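Local atomic coordinates of effector protein B, substrate of the Dot/Icm secretion system (Legionella drancourtii, PDB entry 4JVS), a protein that probably acts as a GTPase-activating protein, an effector delivered by the Dot/Icm secretion system whose GAP domain, the part described here, stimulates GTP hydrolysis. Residues T22-Q27 with G43-I48. Sequence-based numbering, arbitrary orientation.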
loop_
_atom_site.group_PDB
_atom_site.type_symbol
_atom_site.label_atom_id
_atom_site.label_comp_id
_atom_site.label_asym_id
_atom_site.label_seq_id
_atom_site.Cartn_x
_atom_site.Cartn_y
_atom_site.Cartn_z
ATOM N N THR A 22 -6.125 31.087 18.381
ATOM C CA THR A 22 -4.928 30.310 18.689
ATOM C C THR A 22 -5.018 28.836 18.274
ATOM O O THR A 22 -5.848 28.090 18.802
ATOM C CB THR A 22 -4.569 30.413 20.183
ATOM O OG1 THR A 22 -4.052 31.724 20.451
ATOM C CG2 THR A 22 -3.519 29.372 20.558
ATOM N N PRO A 23 -4.157 28.420 17.324
ATOM C CA PRO A 23 -4.057 27.031 16.860
ATOM C C PRO A 23 -3.643 26.103 17.993
ATOM O O PRO A 23 -2.642 26.370 18.656
ATOM C CB PRO A 23 -2.951 27.092 15.800
ATOM C CG PRO A 23 -2.184 28.333 16.099
ATOM C CD PRO A 23 -3.211 29.297 16.612
ATOM N N PRO A 24 -4.416 25.034 18.226
ATOM C CA PRO A 24 -4.145 24.075 19.296
ATOM C C PRO A 24 -2.960 23.181 18.967
ATOM O O PRO A 24 -2.665 22.980 17.791
ATOM C CB PRO A 24 -5.426 23.248 19.347
ATOM C CG PRO A 24 -6.017 23.385 18.022
ATOM C CD PRO A 24 -5.688 24.751 17.546
ATOM N N LEU A 25 -2.306 22.647 19.997
ATOM C CA LEU A 25 -1.112 21.825 19.837
ATOM C C LEU A 25 -1.431 20.347 20.022
ATOM O O LEU A 25 -1.806 19.917 21.112
ATOM C CB LEU A 25 -0.068 22.235 20.875
ATOM C CG LEU A 25 1.295 21.544 20.910
ATOM C CD1 LEU A 25 2.230 22.161 19.897
ATOM C CD2 LEU A 25 1.873 21.672 22.288
ATOM N N LEU A 26 -1.284 19.567 18.960
ATOM C CA LEU A 26 -1.489 18.132 19.069
ATOM C C LEU A 26 -0.359 17.510 19.871
ATOM O O LEU A 26 0.814 17.665 19.528
ATOM C CB LEU A 26 -1.554 17.487 17.691
ATOM C CG LEU A 26 -2.576 18.081 16.733
ATOM C CD1 LEU A 26 -2.519 17.322 15.434
ATOM C CD2 LEU A 26 -3.977 18.060 17.336
ATOM N N GLN A 27 -0.723 16.807 20.937
ATOM C CA GLN A 27 0.256 16.165 21.804
ATOM C C GLN A 27 -0.016 14.678 21.978
ATOM O O GLN A 27 -1.173 14.245 21.963
ATOM C CB GLN A 27 0.297 16.853 23.170
ATOM C CG GLN A 27 1.319 17.976 23.257
ATOM C CD GLN A 27 1.494 18.487 24.669
ATOM O OE1 GLN A 27 0.529 18.929 25.304
ATOM N NE2 GLN A 27 2.724 18.425 25.174
ATOM N N GLY A 43 -11.488 16.835 19.576
ATOM C CA GLY A 43 -12.062 17.790 20.498
ATOM C C GLY A 43 -11.376 19.141 20.429
ATOM O O GLY A 43 -12.043 20.178 20.359
ATOM N N LEU A 44 -10.042 19.126 20.451
ATOM C CA LEU A 44 -9.238 20.339 20.340
ATOM C C LEU A 44 -9.454 21.061 19.008
ATOM O O LEU A 44 -9.416 22.287 18.938
ATOM C CB LEU A 44 -7.750 20.010 20.490
ATOM C CG LEU A 44 -7.164 19.639 21.850
ATOM C CD1 LEU A 44 -5.683 19.357 21.721
ATOM C CD2 LEU A 44 -7.391 20.768 22.815
ATOM N N LEU A 45 -9.652 20.325 17.952
ATOM C CA LEU A 45 -9.810 20.938 16.659
ATOM C C LEU A 45 -11.237 21.339 16.351
ATOM O O LEU A 45 -11.494 22.018 15.384
ATOM C CB LEU A 45 -9.249 20.013 15.581
ATOM C CG LEU A 45 -7.747 19.763 15.665
ATOM C CD1 LEU A 45 -7.226 18.921 14.538
ATOM C CD2 LEU A 45 -6.994 21.058 15.712
ATOM N N GLY A 46 -12.167 20.909 17.177
ATOM C CA GLY A 46 -13.554 21.224 16.979
ATOM C C GLY A 46 -13.917 22.441 17.757
ATOM O O GLY A 46 -15.021 22.920 17.738
ATOM N N GLN A 47 -12.956 22.948 18.474
ATOM C CA GLN A 47 -13.192 24.074 19.298
ATOM C C GLN A 47 -13.361 25.236 18.398
ATOM O O GLN A 47 -12.986 25.197 17.269
ATOM C CB GLN A 47 -12.030 24.290 20.214
ATOM C CG GLN A 47 -12.246 23.765 21.600
ATOM C CD GLN A 47 -11.041 24.030 22.432
ATOM O OE1 GLN A 47 -9.924 23.900 21.955
ATOM N NE2 GLN A 47 -11.245 24.447 23.661
ATOM N N ILE A 48 -13.998 26.259 18.910
ATOM C CA ILE A 48 -14.416 27.362 18.120
ATOM C C ILE A 48 -13.309 28.271 17.678
ATOM O O ILE A 48 -12.440 28.598 18.421
ATOM C CB ILE A 48 -15.490 28.115 18.885
ATOM C CG1 ILE A 48 -15.236 29.593 18.887
ATOM C CG2 ILE A 48 -15.570 27.577 20.282
ATOM C CD1 ILE A 48 -16.505 30.381 19.017
#
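Pro24, in the extended chain 22-27, lies over Leu44 in the last turn of helix 34-45, their CA atoms 6.4 Å apart, and no hydrogen bond joins the two backbones. The pair illustrates how an extended, irregular chain can rest on a helix end mainly through apolar side chains. The CB of Pro24 is directed toward the helix, and CB and CG of its ring meet two successive residues. Its CB faces the CB of Leu44 at 4.1 Å, while its CG approaches the Leu44 carbonyl O at 3.7 Å and one methyl of Leu45, CD2, at 3.4 Å. Proline ring and Leu45 side chain cross at about a right angle. In Leu44, chi1 of -73° sets CG beside the backbone N, anti to the carbonyl carbon. The CD1 of Leu44 comes within 4.0 Å of the carbonyl O of Leu25. Leu26 adds a looser contact, its CD2 being 4.4 Å from Leu45 CD1. Both Leu26 and Leu45 are buried: Leu26 also touches Val53 and Val58, and Leu45 reaches Leu195 and Leu199 of helix 193-214. Backbone hydrogen bonds between Arg54 and both Pro24 and Leu26 hold the extended chain from elsewhere. The arrangement is a small apolar cluster joining the N-terminal segment to the C-terminal end of helix 34-45, at the periphery of the largely helical LepB GAP domain.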